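Local atomic coordinates of trichothecene 3-O-acetyltransferase TRI101 (Fusarium sporotrichioides, PDB entry 2ZBA), a protein that transfers the acetyl group of acetyl coenzyme A to the C3 oxygen of trichothecenes, a step in the biosynthesis of mycotoxins such as T-2 toxin. Residues P127-A132 with R412-E417; I28-S33 with M168-Q173; I277-S282 with A331-G336. All blocks are in the same frame, centred on the assembly; numbering follows the deposited sequence.

Contact 1. Residues P127-A132 with R412-E417; sequences PRKTLA and RFEPFE. With ZBA (12,13-Epoxytrichothec-9-ene-3,4,8,15-tetrol-4,15-diacetate-8-isovalerate), chain F.
The backbones of two irregular chain segments come nearest at T130 and F413, CA atoms 6.7 Å apart, with no direct backbone hydrogen bond between them; side chains and one water span the gap. T130 comes down on the phenyl ring of F413: its CG2 methyl stands 3.9 Å from the ring centroid, only 1° off the normal, a CH-pi contact centred on the face. The ring is turned to that methyl because F413 CG occupies the crowded position between backbone N and carbonyl carbon (chi1 56°). T130 OG1 also faces the ring, but its hydrogen bond is with R410.

L131 lies beside this pair and serves two surfaces through its two methyls. CD1 sits 4.1 Å from F413 CD1 and also passes the carboxylate of E414, while CD2 is 3.9 Å from C39 of the bound T-2 toxin. Farther out, K129, bent at chi3 and chi4, crosses E414 at about a right angle and gives it a salt bridge, NZ to OE2 2.9 Å. The ammonium arrives on the syn side, 29° out of the carboxylate plane, and has a second acidic partner in E122. A water takes the N-H of L131 and lies close to E414 OE1, linking the two.

F416 meets the toxin too, its CE2 3.1 Å from the isovalerate carbonyl oxygen O18. L131 and F416 thus both line the trichothecene pocket, on loops from the two halves of the chain, consistent with the BAHD architecture, in which the active site lies between two domains.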
loop_
_atom_site.group_PDB
_atom_site.type_symbol
_atom_site.label_atom_id
_atom_site.label_comp_id
_atom_site.label_asym_id
_atom_site.label_seq_id
_atom_site.Cartn_x
_atom_site.Cartn_y
_atom_site.Cartn_z
ATOM N N PRO A 127 0.739 -15.718 4.063
ATOM C CA PRO A 127 1.846 -16.658 4.302
ATOM C C PRO A 127 2.910 -16.137 5.265
ATOM O O PRO A 127 3.634 -16.938 5.869
ATOM C CB PRO A 127 2.432 -16.879 2.902
ATOM C CG PRO A 127 2.133 -15.599 2.167
ATOM C CD PRO A 127 0.813 -15.099 2.723
ATOM N N ARG A 128 2.996 -14.812 5.403
ATOM C CA ARG A 128 3.885 -14.166 6.368
ATOM C C ARG A 128 3.234 -12.901 6.892
ATOM O O ARG A 128 2.409 -12.304 6.209
ATOM C CB ARG A 128 5.148 -13.694 5.677
ATOM C CG ARG A 128 6.213 -14.684 5.475
ATOM C CD ARG A 128 7.375 -13.883 4.993
ATOM N NE ARG A 128 7.992 -13.156 6.097
ATOM C CZ ARG A 128 9.249 -13.344 6.491
ATOM N NH1 ARG A 128 9.743 -12.649 7.507
ATOM N NH2 ARG A 128 10.015 -14.229 5.861
ATOM N N LYS A 129 3.679 -12.450 8.061
ATOM C CA LYS A 129 3.143 -11.242 8.691
ATOM C C LYS A 129 3.611 -9.936 8.027
ATOM O O LYS A 129 4.655 -9.887 7.365
ATOM C CB LYS A 129 3.488 -11.242 10.172
ATOM C CG LYS A 129 2.689 -12.216 11.011
ATOM C CD LYS A 129 3.273 -12.332 12.439
ATOM C CE LYS A 129 3.293 -10.998 13.174
ATOM N NZ LYS A 129 1.909 -10.497 13.439
ATOM N N THR A 130 2.824 -8.878 8.206
ATOM C CA THR A 130 3.169 -7.556 7.693
ATOM C C THR A 130 4.453 -7.021 8.348
ATOM O O THR A 130 5.353 -6.539 7.666
ATOM C CB THR A 130 1.998 -6.546 7.891
ATOM O OG1 THR A 130 0.836 -7.018 7.193
ATOM C CG2 THR A 130 2.372 -5.151 7.351
ATOM N N LEU A 131 4.522 -7.134 9.670
ATOM C CA LEU A 131 5.630 -6.585 10.456
ATOM C C LEU A 131 6.586 -7.676 10.954
ATOM O O LEU A 131 6.159 -8.775 11.303
ATOM C CB LEU A 131 5.088 -5.771 11.643
ATOM C CG LEU A 131 4.102 -4.619 11.359
ATOM C CD1 LEU A 131 3.482 -4.068 12.631
ATOM C CD2 LEU A 131 4.747 -3.495 10.578
ATOM N N ALA A 132 7.882 -7.363 10.980
ATOM C CA ALA A 132 8.901 -8.323 11.442
ATOM C C ALA A 132 8.889 -8.492 12.974
ATOM O O ALA A 132 9.809 -8.067 13.678
ATOM C CB ALA A 132 10.284 -7.932 10.943
ATOM N N ARG A 412 -5.739 -7.698 7.953
ATOM C CA ARG A 412 -5.583 -6.983 9.189
ATOM C C ARG A 412 -4.281 -7.403 9.876
ATOM O O ARG A 412 -3.934 -8.585 9.933
ATOM C CB ARG A 412 -6.778 -7.255 10.108
ATOM C CG ARG A 412 -6.748 -6.478 11.416
ATOM C CD ARG A 412 -8.022 -6.640 12.232
ATOM N NE ARG A 412 -8.476 -8.036 12.317
ATOM C CZ ARG A 412 -7.991 -8.949 13.154
ATOM N NH1 ARG A 412 -7.027 -8.633 14.001
ATOM N NH2 ARG A 412 -8.470 -10.179 13.133
ATOM N N PHE A 413 -3.560 -6.421 10.387
ATOM C CA PHE A 413 -2.421 -6.718 11.230
ATOM C C PHE A 413 -2.561 -5.915 12.507
ATOM O O PHE A 413 -3.651 -5.453 12.807
ATOM C CB PHE A 413 -1.089 -6.505 10.490
ATOM C CG PHE A 413 -0.900 -5.130 9.901
ATOM C CD1 PHE A 413 -0.072 -4.205 10.534
ATOM C CD2 PHE A 413 -1.500 -4.779 8.701
ATOM C CE1 PHE A 413 0.139 -2.942 9.997
ATOM C CE2 PHE A 413 -1.291 -3.502 8.137
ATOM C CZ PHE A 413 -0.472 -2.590 8.788
ATOM N N GLU A 414 -1.481 -5.789 13.270
ATOM C CA GLU A 414 -1.513 -5.078 14.550
ATOM C C GLU A 414 -2.062 -3.680 14.371
ATOM O O GLU A 414 -1.789 -3.056 13.357
ATOM C CB GLU A 414 -0.105 -4.986 15.159
ATOM C CG GLU A 414 0.399 -6.282 15.736
ATOM C CD GLU A 414 1.209 -7.108 14.750
ATOM O OE1 GLU A 414 1.401 -6.675 13.584
ATOM O OE2 GLU A 414 1.670 -8.197 15.160
ATOM N N PRO A 415 -2.832 -3.188 15.366
ATOM C CA PRO A 415 -3.307 -1.816 15.394
ATOM C C PRO A 415 -2.127 -0.870 15.260
ATOM O O PRO A 415 -1.078 -1.114 15.821
ATOM C CB PRO A 415 -3.930 -1.691 16.779
ATOM C CG PRO A 415 -4.357 -3.063 17.115
ATOM C CD PRO A 415 -3.305 -3.949 16.541
ATOM N N PHE A 416 -2.300 0.183 14.478
ATOM C CA PHE A 416 -1.222 1.089 14.187
ATOM C C PHE A 416 -1.846 2.460 14.009
ATOM O O PHE A 416 -2.269 2.835 12.912
ATOM C CB PHE A 416 -0.522 0.633 12.921
ATOM C CG PHE A 416 0.886 1.078 12.821
ATOM C CD1 PHE A 416 1.916 0.162 12.948
ATOM C CD2 PHE A 416 1.194 2.412 12.559
ATOM C CE1 PHE A 416 3.229 0.562 12.837
ATOM C CE2 PHE A 416 2.511 2.830 12.451
ATOM C CZ PHE A 416 3.533 1.903 12.592
ATOM N N GLU A 417 -1.922 3.191 15.117
ATOM C CA GLU A 417 -2.702 4.402 15.162
ATOM C C GLU A 417 -2.278 5.410 14.076
ATOM O O GLU A 417 -1.088 5.665 13.885
ATOM C CB GLU A 417 -2.612 5.026 16.544
ATOM C CG GLU A 417 -3.565 6.143 16.727
ATOM C CD GLU A 417 -3.242 6.989 17.919
ATOM O OE1 GLU A 417 -2.193 6.764 18.566
ATOM O OE2 GLU A 417 -4.048 7.882 18.213
HETATM O O18 ZBA F . 3.942 3.240 9.687
HETATM C C44 ZBA F . 4.840 2.470 9.454
HETATM C C45 ZBA F . 6.182 2.450 10.092
HETATM C C46 ZBA F . 6.738 1.111 10.376
HETATM C C48 ZBA F . 6.128 0.168 11.284
HETATM C C47 ZBA F . 7.995 0.587 9.780
HETATM O O17 ZBA F . 4.665 1.518 8.537
HETATM C C31 ZBA F . 3.535 1.545 7.612
HETATM C C30 ZBA F . 3.667 2.696 6.628
HETATM C C32 ZBA F . 3.457 0.171 7.026
HETATM C C39 ZBA F . 3.257 -0.925 8.026
HETATM C C33 ZBA F . 3.535 -0.019 5.727
HETATM C C34 ZBA F . 3.646 1.084 4.732
HETATM O O10 ZBA F . 2.279 1.431 4.289
HETATM C C29 ZBA F . 4.340 2.401 5.241
HETATM C C38 ZBA F . 5.848 2.126 5.431
HETATM O O12 ZBA F . 6.399 3.050 6.400
HETATM C C40 ZBA F . 7.717 3.240 6.367
HETATM C C41 ZBA F . 8.164 4.146 7.467
HETATM O O13 ZBA F . 8.437 2.777 5.598
HETATM C C28 ZBA F . 4.112 3.592 4.178
HETATM C C37 ZBA F . 4.891 4.870 4.595
HETATM C C35 ZBA F . 2.592 3.802 4.047
HETATM C C25 ZBA F . 2.135 2.558 3.402
HETATM C C36 ZBA F . 1.756 4.727 4.769
HETATM O O11 ZBA F . 2.093 4.972 3.394
HETATM C C27 ZBA F . 4.407 3.109 2.686
HETATM C C26 ZBA F . 3.050 2.628 2.199
HETATM O O16 ZBA F . 3.073 1.399 1.518
HETATM O O14 ZBA F . 4.917 4.111 1.753
HETATM O O HOH W 1 2.388 -7.753 11.519
#

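Contact 2. Residues I28-S33 with M168-Q173; sequences IYTQIS and MDMTGQ. With COA (coenzyme A), chain E.
M170 and Q173, one helical turn apart, both reach T30 on the strand. Before the helix, the carbonyl of M168 lies close to a water that also bonds to T30 OG1. D169 then takes the N-cap: its OD1 accepts from G172 N (2.9 Å), while OD2 forms a salt bridge with R304. This aspartate closes the H165-to-D169 sequence that matches the HXXXD signature of BAHD enzymes, and its CB is 3.7 Å from the coenzyme A sulphur S1P. M170, a selenomethionine here, has CG anti to the backbone N (chi1 -170°) and then bends, laying SE 3.5 Å from T30 CG2; its CB faces the same sulphur. Q173, extended beyond CG, uses both ends of its amide on T30. NE2 donates to T30 O at 3.1 Å, fairly straight at 160° but from well above the carbonyl plane, and OE1 rests 3.3 Å from T30 CB.

Strand 29-37 runs between strands 156-164 and 407-409 of a five-stranded mixed sheet, where T30 pairs with G163 and I32 with V161. I177 of helix 170-184 extends the packing onto I32, while M168 folds back on I176 of the same helix and on L146 of strand 146-153.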
loop_
_atom_site.group_PDB
_atom_site.type_symbol
_atom_site.label_atom_id
_atom_site.label_comp_id
_atom_site.label_asym_id
_atom_site.label_seq_id
_atom_site.Cartn_x
_atom_site.Cartn_y
_atom_site.Cartn_z
ATOM N N ILE A 28 9.139 -4.977 6.256
ATOM C CA ILE A 28 7.698 -4.979 5.980
ATOM C C ILE A 28 7.330 -5.845 4.774
ATOM O O ILE A 28 8.003 -5.808 3.750
ATOM C CB ILE A 28 7.148 -3.514 5.839
ATOM C CG1 ILE A 28 7.257 -2.780 7.177
ATOM C CG2 ILE A 28 5.683 -3.465 5.293
ATOM C CD1 ILE A 28 7.222 -1.250 7.016
ATOM N N TYR A 29 6.245 -6.615 4.912
ATOM C CA TYR A 29 5.594 -7.242 3.763
ATOM C C TYR A 29 4.265 -6.569 3.470
ATOM O O TYR A 29 3.420 -6.438 4.350
ATOM C CB TYR A 29 5.393 -8.749 3.964
ATOM C CG TYR A 29 6.623 -9.524 3.603
ATOM C CD1 TYR A 29 7.573 -9.861 4.577
ATOM C CD2 TYR A 29 6.863 -9.900 2.298
ATOM C CE1 TYR A 29 8.737 -10.560 4.245
ATOM C CE2 TYR A 29 8.016 -10.604 1.952
ATOM C CZ TYR A 29 8.937 -10.933 2.928
ATOM O OH TYR A 29 10.070 -11.621 2.580
ATOM N N THR A 30 4.102 -6.114 2.231
ATOM C CA THR A 30 2.795 -5.659 1.760
ATOM C C THR A 30 1.921 -6.857 1.410
ATOM O O THR A 30 2.350 -7.739 0.670
ATOM C CB THR A 30 2.920 -4.744 0.534
ATOM O OG1 THR A 30 3.690 -3.588 0.885
ATOM C CG2 THR A 30 1.525 -4.273 0.054
ATOM N N GLN A 31 0.693 -6.861 1.933
ATOM C CA GLN A 31 -0.265 -7.955 1.732
ATOM C C GLN A 31 -1.550 -7.489 1.028
ATOM O O GLN A 31 -2.037 -6.400 1.307
ATOM C CB GLN A 31 -0.668 -8.567 3.074
ATOM C CG GLN A 31 0.457 -9.172 3.895
ATOM C CD GLN A 31 0.040 -9.423 5.308
ATOM O OE1 GLN A 31 -0.821 -8.712 5.851
ATOM N NE2 GLN A 31 0.645 -10.443 5.943
ATOM N N ILE A 32 -2.092 -8.327 0.134
ATOM C CA ILE A 32 -3.390 -8.051 -0.509
ATOM C C ILE A 32 -4.148 -9.361 -0.762
ATOM O O ILE A 32 -3.560 -10.353 -1.186
ATOM C CB ILE A 32 -3.244 -7.215 -1.821
ATOM C CG1 ILE A 32 -4.608 -6.737 -2.351
ATOM C CG2 ILE A 32 -2.489 -8.002 -2.896
ATOM C CD1 ILE A 32 -5.227 -5.560 -1.594
ATOM N N SER A 33 -5.454 -9.363 -0.484
ATOM C CA SER A 33 -6.242 -10.593 -0.629
ATOM C C SER A 33 -7.325 -10.431 -1.673
ATOM O O SER A 33 -8.074 -9.451 -1.641
ATOM C CB SER A 33 -6.903 -10.997 0.686
ATOM O OG SER A 33 -5.945 -11.276 1.660
HETATM N N MSE A 168 9.469 -3.825 -3.533
HETATM C CA MSE A 168 8.324 -3.332 -4.298
HETATM C C MSE A 168 7.408 -2.478 -3.459
HETATM O O MSE A 168 7.201 -2.770 -2.286
HETATM C CB MSE A 168 7.523 -4.511 -4.914
HETATM C CG MSE A 168 6.946 -5.514 -3.909
HETATM SE SE MSE A 168 6.288 -7.112 -4.838
HETATM C CE MSE A 168 7.951 -7.972 -4.951
ATOM N N ASP A 169 6.860 -1.419 -4.059
ATOM C CA ASP A 169 5.696 -0.732 -3.496
ATOM C C ASP A 169 4.415 -1.444 -4.000
ATOM O O ASP A 169 4.529 -2.389 -4.781
ATOM C CB ASP A 169 5.729 0.802 -3.759
ATOM C CG ASP A 169 5.829 1.176 -5.233
ATOM O OD1 ASP A 169 5.327 0.443 -6.103
ATOM O OD2 ASP A 169 6.414 2.237 -5.534
HETATM N N MSE A 170 3.222 -1.031 -3.563
HETATM C CA MSE A 170 1.981 -1.734 -4.006
HETATM C C MSE A 170 1.676 -1.611 -5.528
HETATM O O MSE A 170 1.145 -2.546 -6.145
HETATM C CB MSE A 170 0.773 -1.372 -3.140
HETATM C CG MSE A 170 -0.460 -2.240 -3.379
HETATM SE SE MSE A 170 -0.250 -4.189 -3.018
HETATM C CE MSE A 170 -0.830 -4.872 -4.694
ATOM N N THR A 171 2.011 -0.470 -6.126
ATOM C CA THR A 171 2.012 -0.302 -7.597
ATOM C C THR A 171 2.857 -1.380 -8.303
ATOM O O THR A 171 2.417 -2.005 -9.281
ATOM C CB THR A 171 2.540 1.107 -7.990
ATOM O OG1 THR A 171 1.809 2.099 -7.276
ATOM C CG2 THR A 171 2.395 1.363 -9.499
ATOM N N GLY A 172 4.072 -1.597 -7.800
ATOM C CA GLY A 172 4.964 -2.595 -8.362
ATOM C C GLY A 172 4.470 -4.006 -8.096
ATOM O O GLY A 172 4.615 -4.876 -8.942
ATOM N N GLN A 173 3.909 -4.239 -6.918
ATOM C CA GLN A 173 3.353 -5.540 -6.584
ATOM C C GLN A 173 2.150 -5.847 -7.509
ATOM O O GLN A 173 2.012 -6.961 -7.997
ATOM C CB GLN A 173 2.908 -5.547 -5.122
ATOM C CG GLN A 173 2.433 -6.909 -4.557
ATOM C CD GLN A 173 2.487 -6.926 -3.032
ATOM O OE1 GLN A 173 3.224 -6.160 -2.436
ATOM N NE2 GLN A 173 1.684 -7.754 -2.407
HETATM N N1A COA E . -8.740 19.099 -14.782
HETATM C C2A COA E . -9.759 18.481 -14.075
HETATM N N3A COA E . -9.553 17.214 -13.548
HETATM C C4A COA E . -8.358 16.575 -13.713
HETATM C C5A COA E . -7.330 17.188 -14.427
HETATM C C6A COA E . -7.527 18.466 -14.968
HETATM N N6A COA E . -6.594 19.027 -15.743
HETATM N N7A COA E . -6.276 16.339 -14.441
HETATM C C8A COA E . -6.616 15.217 -13.761
HETATM N N9A COA E . -7.900 15.349 -13.299
HETATM C C1B COA E . -8.625 14.408 -12.415
HETATM C C2B COA E . -9.036 13.138 -13.152
HETATM O O2B COA E . -10.279 13.305 -13.800
HETATM C C3B COA E . -9.047 12.121 -12.025
HETATM O O3B COA E . -10.133 12.449 -11.200
HETATM P P3B COA E . -11.226 11.418 -10.616
HETATM O O7A COA E . -10.480 10.210 -10.086
HETATM O O8A COA E . -12.149 10.947 -11.706
HETATM O O9A COA E . -11.905 12.182 -9.524
HETATM C C4B COA E . -7.847 12.556 -11.209
HETATM O O4B COA E . -7.812 13.968 -11.329
HETATM C C5B COA E . -6.502 11.988 -11.633
HETATM O O5B COA E . -5.530 12.692 -10.869
HETATM P P1A COA E . -4.218 11.952 -10.296
HETATM O O1A COA E . -3.417 11.347 -11.406
HETATM O O2A COA E . -3.412 12.840 -9.379
HETATM O O3A COA E . -4.745 10.653 -9.466
HETATM P P2A COA E . -5.487 10.646 -8.033
HETATM O O4A COA E . -6.664 9.703 -8.157
HETATM O O5A COA E . -5.847 12.004 -7.481
HETATM O O6A COA E . -4.422 10.021 -7.010
HETATM C CBP COA E . -2.388 10.018 -5.723
HETATM C CCP COA E . -3.506 10.864 -6.328
HETATM C CDP COA E . -2.950 9.403 -4.442
HETATM C CEP COA E . -1.190 10.934 -5.420
HETATM C CAP COA E . -2.016 8.921 -6.724
HETATM O OAP COA E . -1.528 9.497 -7.928
HETATM C C9P COA E . -1.007 7.911 -6.228
HETATM O O9P COA E . 0.355 8.205 -6.316
HETATM N N8P COA E . -1.438 6.735 -5.767
HETATM C C7P COA E . -0.500 5.733 -5.269
HETATM C C6P COA E . -0.100 5.968 -3.811
HETATM C C5P COA E . 0.850 4.872 -3.358
HETATM O O5P COA E . 2.042 4.842 -3.753
HETATM N N4P COA E . 0.367 3.956 -2.527
HETATM C C3P COA E . 0.896 2.595 -2.578
HETATM C C2P COA E . 1.542 2.163 -1.265
HETATM S S1P COA E . 2.909 0.974 -1.445
HETATM O O HOH W 2 4.907 -3.325 -1.405
#

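Contact 3. Residues I277-S282 with A331-G336; sequences IWQSTS and ANEPLG
The amide of Q279 is the flat group that reaches into the bend between two helices, and its two faces meet different company. Over one face lies a methyl of L335, CD1 4.0 Å from Q279 CD; on the opposite side stand the carbonyl oxygens of A331 and E333. NE2 is 3.0 Å from E333 O, yet the oxygen lies well off the amide plane and the N-H...O angle is only 121°, a weak bond. P334 O sits near the plane, 3.3 Å from NE2, and the same nitrogen has a stronger partner in the hydroxyl of T338. Q279 can span the gap because its chain is extended beyond CG.

The bend belongs to a helix-loop-helix: A331 belongs to helix 327-332, the loop carries E333, and P334 is the N-cap of helix 335-344. Helix 269-285 lies against it and starts at T269, in the F266-T269 segment that binds coenzyme A, while R343 near the far end of helix 335-344 also bonds to the cofactor. The contact therefore joins two helices that both carry residues binding the coenzyme, although its own side chains lie farther off.

Backbones come very near here, with the CA atoms of Q279 and A331 4.4 Å apart, an approach that the small A331 side chain permits. A331 CB rests 4.1 Å from Q279 O, and S282 CB lies 4.3 Å from A331 CB. The hydroxyl of S282 turns back into its own helix, donating to W278 O at 2.7 Å; S282 N grips that oxygen from the opposite face. Across the loop, the carboxylate of E333 is held by R341 and T338.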
loop_
_atom_site.group_PDB
_atom_site.type_symbol
_atom_site.label_atom_id
_atom_site.label_comp_id
_atom_site.label_asym_id
_atom_site.label_seq_id
_atom_site.Cartn_x
_atom_site.Cartn_y
_atom_site.Cartn_z
ATOM N N ILE A 277 -11.214 12.976 5.294
ATOM C CA ILE A 277 -10.737 12.166 6.425
ATOM C C ILE A 277 -9.814 12.924 7.392
ATOM O O ILE A 277 -9.872 12.723 8.602
ATOM C CB ILE A 277 -10.047 10.858 5.957
ATOM C CG1 ILE A 277 -11.067 9.947 5.268
ATOM C CG2 ILE A 277 -9.383 10.154 7.153
ATOM C CD1 ILE A 277 -10.487 8.925 4.363
ATOM N N TRP A 278 -8.949 13.769 6.850
ATOM C CA TRP A 278 -8.110 14.625 7.682
ATOM C C TRP A 278 -8.972 15.575 8.504
ATOM O O TRP A 278 -8.744 15.726 9.701
ATOM C CB TRP A 278 -7.114 15.405 6.829
ATOM C CG TRP A 278 -5.958 16.034 7.608
ATOM C CD1 TRP A 278 -5.622 15.816 8.914
ATOM C CD2 TRP A 278 -4.980 16.940 7.089
ATOM N NE1 TRP A 278 -4.502 16.551 9.250
ATOM C CE2 TRP A 278 -4.078 17.237 8.145
ATOM C CE3 TRP A 278 -4.762 17.518 5.827
ATOM C CZ2 TRP A 278 -2.982 18.085 7.980
ATOM C CZ3 TRP A 278 -3.664 18.381 5.670
ATOM C CH2 TRP A 278 -2.803 18.655 6.744
ATOM N N GLN A 279 -9.977 16.178 7.866
ATOM C CA GLN A 279 -10.885 17.080 8.562
ATOM C C GLN A 279 -11.658 16.322 9.640
ATOM O O GLN A 279 -11.730 16.765 10.793
ATOM C CB GLN A 279 -11.871 17.731 7.590
ATOM C CG GLN A 279 -11.257 18.789 6.666
ATOM C CD GLN A 279 -12.282 19.818 6.178
ATOM O OE1 GLN A 279 -13.458 19.755 6.535
ATOM N NE2 GLN A 279 -11.833 20.762 5.351
ATOM N N SER A 280 -12.203 15.166 9.261
ATOM C CA SER A 280 -13.058 14.380 10.156
ATOM C C SER A 280 -12.294 13.808 11.336
ATOM O O SER A 280 -12.780 13.839 12.460
ATOM C CB SER A 280 -13.762 13.266 9.387
ATOM O OG SER A 280 -14.406 13.778 8.232
ATOM N N THR A 281 -11.106 13.278 11.072
ATOM C CA THR A 281 -10.243 12.750 12.129
ATOM C C THR A 281 -9.781 13.885 13.031
ATOM O O THR A 281 -9.808 13.764 14.263
ATOM C CB THR A 281 -9.007 12.001 11.542
ATOM O OG1 THR A 281 -9.426 10.777 10.906
ATOM C CG2 THR A 281 -8.036 11.686 12.618
ATOM N N SER A 282 -9.364 14.995 12.423
ATOM C CA SER A 282 -9.019 16.204 13.182
ATOM C C SER A 282 -10.181 16.612 14.083
ATOM O O SER A 282 -10.023 16.715 15.297
ATOM C CB SER A 282 -8.626 17.348 12.238
ATOM O OG SER A 282 -7.382 17.072 11.621
ATOM N N ALA A 331 -9.888 21.000 10.772
ATOM C CA ALA A 331 -11.299 20.668 11.016
ATOM C C ALA A 331 -12.235 21.756 10.479
ATOM O O ALA A 331 -13.222 21.458 9.786
ATOM C CB ALA A 331 -11.538 20.437 12.496
ATOM N N ASN A 332 -11.888 23.015 10.759
ATOM C CA ASN A 332 -12.799 24.147 10.575
ATOM C C ASN A 332 -12.671 24.912 9.264
ATOM O O ASN A 332 -13.367 25.911 9.071
ATOM C CB ASN A 332 -12.677 25.118 11.763
ATOM C CG ASN A 332 -12.964 24.449 13.100
ATOM O OD1 ASN A 332 -13.899 23.668 13.223
ATOM N ND2 ASN A 332 -12.155 24.750 14.103
ATOM N N GLU A 333 -11.802 24.467 8.360
ATOM C CA GLU A 333 -11.704 25.111 7.044
ATOM C C GLU A 333 -12.626 24.423 6.027
ATOM O O GLU A 333 -13.095 23.302 6.280
ATOM C CB GLU A 333 -10.247 25.181 6.550
ATOM C CG GLU A 333 -9.631 23.863 6.071
ATOM C CD GLU A 333 -8.115 23.954 5.885
ATOM O OE1 GLU A 333 -7.529 24.997 6.234
ATOM O OE2 GLU A 333 -7.497 22.982 5.394
ATOM N N PRO A 334 -12.924 25.095 4.891
ATOM C CA PRO A 334 -13.689 24.416 3.839
ATOM C C PRO A 334 -12.942 23.216 3.246
ATOM O O PRO A 334 -11.702 23.231 3.133
ATOM C CB PRO A 334 -13.855 25.496 2.763
ATOM C CG PRO A 334 -12.785 26.487 3.024
ATOM C CD PRO A 334 -12.611 26.491 4.518
ATOM N N LEU A 335 -13.701 22.195 2.859
ATOM C CA LEU A 335 -13.137 20.994 2.259
ATOM C C LEU A 335 -12.191 21.273 1.073
ATOM O O LEU A 335 -11.126 20.655 0.940
ATOM C CB LEU A 335 -14.266 20.050 1.829
ATOM C CG LEU A 335 -13.798 18.629 1.523
ATOM C CD1 LEU A 335 -13.175 18.024 2.771
ATOM C CD2 LEU A 335 -14.968 17.818 1.036
ATOM N N GLY A 336 -12.586 22.210 0.219
ATOM C CA GLY A 336 -11.731 22.674 -0.856
ATOM C C GLY A 336 -10.377 23.213 -0.434
ATOM O O GLY A 336 -9.394 23.029 -1.151
#

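In the fold
Contacts 1 and 2 are neighbours, their centres 13 Å apart, and they interlock along the chain: the segments alternate in the order 28-33, 127-132, 168-173, 412-417. They also touch, with T130 O 2.9 Å from Y29 N in a probable hydrogen bond, so the start of strand 29-37 is coupled to the loop at 127-132. Together they border the toxin pocket and the thiol end of coenzyme A. Contact 3 is remote, its centre 28 Å from contact 1 and 29 Å from contact 2. It follows contact 2 in sequence, is nested within the loop closed by contact 1, and joins helices 269-285 and 335-344, which carry the coenzyme A-binding T269 and R343.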